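Local coordinates for chitinase (Chromobacterium violaceum, PDB 4TXG), which probably binds chitin and hydrolyses its glycosidic bonds as a family 18 glycoside hydrolase, at residues V309-E314 with V343-T348; D351-A356 with Y364-A369. All blocks are in the same frame, centred on the assembly; numbering follows the deposited sequence.

A single barrel helix, 338-360, serves both contacts, bridging two neighbouring parallel strands. Contact 1 sets its earlier turns against strand 308-312. Contact 2 sets its later turns against strand 365-371, which follows it in the chain. Contact 1 closes before contact 2 opens, and their centres are about 9 Å apart. The strands are joined directly: Thr-367 OG1 lies 2.7 Å from Asp-310 OD1, a hydrogen bond on the inner side of the sheet, and Ile-311 N lies 2.8 Å from Thr-367 O. Both contacts lie in the layer between sheet and helices, while the acids of 309-314 point the other way. There Glu-314, at the probable catalytic end of the DxxDxDxE segment, binds a cesium ion that contact 2 does not ligate.

Contact 1: residues V309-E314 with V343-T348; sequences VDIDFE and VALLQT. With CS (cesium ion), chain D.
Ile-311 carries CG1 beside its backbone N and CG2 opposite it (chi1 -60°), which turns both branches to the helix. There Leu-345, with CG swung away from the backbone N (chi1 171°), and Leu-346 each present a CD2 methyl. This is strand-to-helix packing in the TIM barrel of a family 18 chitinase, and 309-314 supplies most of the DxxDxDxE signature. The isoleucine is the outward residue between two inward aspartates. Its CG2 meets Leu-345 CD2 at 4.4 Å, and its CG1 methylene lies equally far, 4.4 Å, from Leu-346 CD2. Both are loose apolar contacts, at the limit of van der Waals range; the backbones stay 8.9 Å apart between the CA atoms of Ile-311 and Leu-346. Phe-274, from helix 273-278, lies against both Ile-311 and Leu-345, so the grip is shared by three elements. Phe-313 also turns its side chain to the helix, but its ring is held by a stack with Phe-274 and an edge-to-face contact with Tyr-275.

The acids of 309-314 point to the barrel interior. Asp-310 OD2 is hydrogen-bonded to both Tyr-159 OH and Ser-251 OG, which fixes this buried carboxylate. Asp-312 OD1 sits 2.7 Å from Glu-314 OE2, bringing the last two acids of the signature together; Glu-314 holds the position of the glutamate that acts as general acid in family 18 relatives, and is probably its counterpart. Here Glu-314 clasps a cesium ion with both oxygens, OE2 at 3.0 Å and OE1 at 3.2 Å, and Met-395 SD and five waters complete the shell. One of those waters, 3.3 Å from the cesium, donates a hydrogen bond to Asp-312 OD2 and so links Asp-312 to the ion.

Contact 2: residues D351-A356 with Y364-A369; sequences DRLDRA and YQITAA
The closing half of a beta-alpha-beta unit is seen where Leu-353 and Ala-356, late in helix 338-360, meet Tyr-364, just ahead of the following strand, and Ile-366 within it. Leu-353 is the wedge. Its CD1 presses on Ile-366 CG1 at 3.5 Å, tighter than usual for two carbons, while its CD2 rests 4.0 Å from Tyr-364 CB, the two side chains crossing nearly at right angles. With CG anti to its carbonyl carbon (chi1 -59°), Tyr-364 runs its ring alongside the helix toward the C-terminal end and meets it by an edge: CD2 lies 3.9 Å from Leu-353 O and CE2 the same from Ala-356 C, both near the ring plane. Its OH is hydrogen-bonded to Asp-360 OD2, at the end of helix 338-360.

This seam is part of the layer between the helices and the parallel sheet of the TIM barrel, and Val-298 of helix 287-304 adds to it beside Leu-353. A water bridges the backbones, accepting from Tyr-364 N at 3.1 Å and giving a weak bond to Leu-353 O. On another face of the helix Arg-355 grips Asp-351 side-on, NE to OD1 at 2.8 Å and NH1 to OD2 at 2.9 Å.

Contact 1: residues V309-E314 with V343-T348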
# COMPACT_ATOMS: atom_id res chain seq x y z
N VAL A 309 4.50 3.15 -13.25
CA VAL A 309 5.52 2.80 -12.26
C VAL A 309 4.86 2.71 -10.89
O VAL A 309 4.05 3.57 -10.54
CB VAL A 309 6.66 3.85 -12.23
CG1 VAL A 309 7.69 3.51 -11.17
CG2 VAL A 309 7.32 3.94 -13.58
N ASP A 310 5.21 1.66 -10.15
CA ASP A 310 4.69 1.44 -8.80
C ASP A 310 5.86 1.61 -7.83
O ASP A 310 6.81 0.84 -7.84
CB ASP A 310 4.07 0.04 -8.71
CG ASP A 310 3.59 -0.30 -7.31
OD1 ASP A 310 2.69 0.41 -6.80
OD2 ASP A 310 4.10 -1.29 -6.75
N ILE A 311 5.81 2.66 -7.02
CA ILE A 311 6.91 2.94 -6.10
C ILE A 311 6.69 2.19 -4.80
O ILE A 311 5.72 2.44 -4.09
CB ILE A 311 7.02 4.45 -5.82
CG1 ILE A 311 7.28 5.21 -7.13
CG2 ILE A 311 8.11 4.72 -4.77
CD1 ILE A 311 8.61 4.83 -7.83
N ASP A 312 7.59 1.26 -4.48
CA ASP A 312 7.49 0.45 -3.28
C ASP A 312 8.68 0.74 -2.36
O ASP A 312 9.53 -0.11 -2.10
CB ASP A 312 7.42 -1.03 -3.65
CG ASP A 312 7.07 -1.91 -2.46
OD1 ASP A 312 6.92 -1.39 -1.33
OD2 ASP A 312 6.93 -3.13 -2.67
N PHE A 313 8.74 1.99 -1.91
CA PHE A 313 9.79 2.50 -1.04
C PHE A 313 9.47 2.13 0.40
O PHE A 313 8.53 2.68 0.99
CB PHE A 313 9.88 4.03 -1.28
CG PHE A 313 10.96 4.78 -0.52
CD1 PHE A 313 11.68 4.22 0.53
CD2 PHE A 313 11.23 6.10 -0.87
CE1 PHE A 313 12.65 4.97 1.22
CE2 PHE A 313 12.20 6.85 -0.21
CZ PHE A 313 12.91 6.28 0.84
N GLU A 314 10.21 1.18 0.97
CA GLU A 314 9.94 0.71 2.32
C GLU A 314 11.10 1.06 3.27
O GLU A 314 12.03 0.27 3.41
CB GLU A 314 9.70 -0.82 2.33
CG GLU A 314 8.58 -1.26 1.35
CD GLU A 314 8.18 -2.74 1.43
OE1 GLU A 314 8.68 -3.49 2.31
OE2 GLU A 314 7.35 -3.17 0.61
N VAL A 343 8.30 13.34 -1.08
CA VAL A 343 7.42 14.27 -1.78
C VAL A 343 8.10 14.78 -3.05
O VAL A 343 7.48 14.85 -4.11
CB VAL A 343 7.02 15.44 -0.86
CG1 VAL A 343 6.37 16.55 -1.66
CG2 VAL A 343 6.06 14.93 0.21
N ALA A 344 9.39 15.12 -2.95
CA ALA A 344 10.13 15.56 -4.14
C ALA A 344 10.20 14.47 -5.21
O ALA A 344 10.06 14.75 -6.41
CB ALA A 344 11.53 16.01 -3.76
N LEU A 345 10.42 13.23 -4.79
CA LEU A 345 10.44 12.10 -5.72
C LEU A 345 9.10 11.98 -6.47
O LEU A 345 9.07 11.91 -7.70
CB LEU A 345 10.74 10.80 -4.97
CG LEU A 345 10.57 9.53 -5.81
CD1 LEU A 345 11.57 9.53 -6.96
CD2 LEU A 345 10.72 8.27 -4.96
N LEU A 346 8.00 11.99 -5.73
CA LEU A 346 6.69 11.79 -6.36
C LEU A 346 6.29 12.97 -7.23
O LEU A 346 5.71 12.79 -8.30
CB LEU A 346 5.63 11.53 -5.29
CG LEU A 346 5.85 10.24 -4.48
CD1 LEU A 346 4.74 10.04 -3.46
CD2 LEU A 346 5.97 9.03 -5.40
N GLN A 347 6.59 14.19 -6.78
CA GLN A 347 6.25 15.38 -7.57
C GLN A 347 7.02 15.39 -8.89
O GLN A 347 6.47 15.72 -9.95
CB GLN A 347 6.54 16.67 -6.79
CG GLN A 347 6.15 17.91 -7.60
CD GLN A 347 6.12 19.17 -6.77
OE1 GLN A 347 6.24 19.14 -5.54
NE2 GLN A 347 5.96 20.31 -7.44
N THR A 348 8.29 14.99 -8.84
CA THR A 348 9.13 14.98 -10.03
C THR A 348 8.74 13.85 -10.97
O THR A 348 8.70 14.02 -12.19
CB THR A 348 10.62 14.87 -9.66
OG1 THR A 348 10.96 15.92 -8.74
CG2 THR A 348 11.50 15.01 -10.91
CS CS D . 5.99 -5.31 2.31
O HOH W 1 6.30 -5.34 -0.98
O HOH W 2 7.88 -8.14 2.31
O HOH W 3 7.58 -4.67 4.90
O HOH W 4 4.44 -6.66 -0.45
O HOH W 5 4.92 -6.92 4.19

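Contact 2: residues D351-A356 with Y364-A369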
# COMPACT_ATOMS: atom_id res chain seq x y z
N ASP A 351 5.63 14.93 -12.73
CA ASP A 351 5.97 15.90 -13.77
C ASP A 351 6.55 15.21 -15.01
O ASP A 351 6.12 15.49 -16.14
CB ASP A 351 6.98 16.92 -13.21
CG ASP A 351 7.39 17.95 -14.25
OD1 ASP A 351 8.28 17.65 -15.07
OD2 ASP A 351 6.82 19.06 -14.24
N ARG A 352 7.51 14.31 -14.83
CA ARG A 352 8.16 13.70 -15.98
C ARG A 352 7.22 12.77 -16.72
O ARG A 352 7.21 12.73 -17.96
CB ARG A 352 9.42 12.91 -15.57
CG ARG A 352 10.50 13.77 -14.93
CD ARG A 352 10.97 14.90 -15.84
NE ARG A 352 12.12 15.57 -15.21
CZ ARG A 352 12.03 16.54 -14.31
NH1 ARG A 352 10.84 17.01 -13.93
NH2 ARG A 352 13.13 17.06 -13.80
N LEU A 353 6.41 12.02 -15.97
CA LEU A 353 5.48 11.10 -16.62
C LEU A 353 4.33 11.86 -17.29
O LEU A 353 3.86 11.44 -18.35
CB LEU A 353 4.94 10.08 -15.62
CG LEU A 353 5.92 8.93 -15.35
CD1 LEU A 353 5.23 7.86 -14.54
CD2 LEU A 353 6.44 8.35 -16.65
N ASP A 354 3.88 12.96 -16.70
CA ASP A 354 2.85 13.78 -17.35
C ASP A 354 3.35 14.35 -18.68
O ASP A 354 2.64 14.33 -19.68
CB ASP A 354 2.39 14.94 -16.45
CG ASP A 354 1.41 14.50 -15.36
OD1 ASP A 354 0.98 13.34 -15.37
OD2 ASP A 354 1.08 15.34 -14.50
N ARG A 355 4.58 14.88 -18.69
CA ARG A 355 5.14 15.42 -19.92
C ARG A 355 5.35 14.34 -20.97
O ARG A 355 5.06 14.55 -22.15
CB ARG A 355 6.47 16.13 -19.64
CG ARG A 355 6.30 17.36 -18.78
CD ARG A 355 7.62 18.06 -18.53
NE ARG A 355 7.48 18.97 -17.40
CZ ARG A 355 7.01 20.21 -17.49
NH1 ARG A 355 6.90 20.96 -16.41
NH2 ARG A 355 6.65 20.69 -18.68
N ALA A 356 5.84 13.18 -20.55
CA ALA A 356 6.03 12.05 -21.47
C ALA A 356 4.69 11.58 -22.05
O ALA A 356 4.60 11.27 -23.24
CB ALA A 356 6.73 10.89 -20.76
N TYR A 364 0.51 7.54 -18.53
CA TYR A 364 1.35 6.73 -17.63
C TYR A 364 0.93 6.94 -16.18
O TYR A 364 0.90 8.07 -15.69
CB TYR A 364 2.84 7.08 -17.79
CG TYR A 364 3.36 6.87 -19.20
CD1 TYR A 364 3.51 5.59 -19.72
CD2 TYR A 364 3.71 7.95 -19.99
CE1 TYR A 364 4.00 5.39 -21.01
CE2 TYR A 364 4.20 7.77 -21.29
CZ TYR A 364 4.33 6.49 -21.79
OH TYR A 364 4.81 6.30 -23.07
N GLN A 365 0.62 5.85 -15.50
CA GLN A 365 0.18 5.92 -14.11
C GLN A 365 1.37 5.89 -13.13
O GLN A 365 2.38 5.25 -13.39
CB GLN A 365 -0.79 4.77 -13.79
CG GLN A 365 -2.20 4.96 -14.38
CD GLN A 365 -3.16 3.83 -14.01
OE1 GLN A 365 -2.84 2.66 -14.17
NE2 GLN A 365 -4.35 4.19 -13.51
N ILE A 366 1.23 6.60 -12.02
CA ILE A 366 2.13 6.40 -10.88
C ILE A 366 1.34 5.85 -9.72
O ILE A 366 0.35 6.45 -9.30
CB ILE A 366 2.81 7.70 -10.43
CG1 ILE A 366 3.47 8.38 -11.61
CG2 ILE A 366 3.83 7.40 -9.32
CD1 ILE A 366 4.15 9.65 -11.22
N THR A 367 1.77 4.71 -9.21
CA THR A 367 1.14 4.16 -8.03
C THR A 367 2.20 3.94 -6.96
O THR A 367 3.40 4.09 -7.21
CB THR A 367 0.39 2.85 -8.35
OG1 THR A 367 1.31 1.82 -8.69
CG2 THR A 367 -0.57 3.07 -9.53
N ALA A 368 1.76 3.61 -5.75
CA ALA A 368 2.70 3.30 -4.70
C ALA A 368 2.14 2.22 -3.80
O ALA A 368 0.94 2.19 -3.52
CB ALA A 368 3.05 4.55 -3.87
N ALA A 369 3.01 1.32 -3.38
CA ALA A 369 2.70 0.38 -2.31
C ALA A 369 3.01 1.10 -1.01
O ALA A 369 4.16 1.52 -0.77
CB ALA A 369 3.52 -0.89 -2.45
O HOH W 6 1.09 10.27 -17.23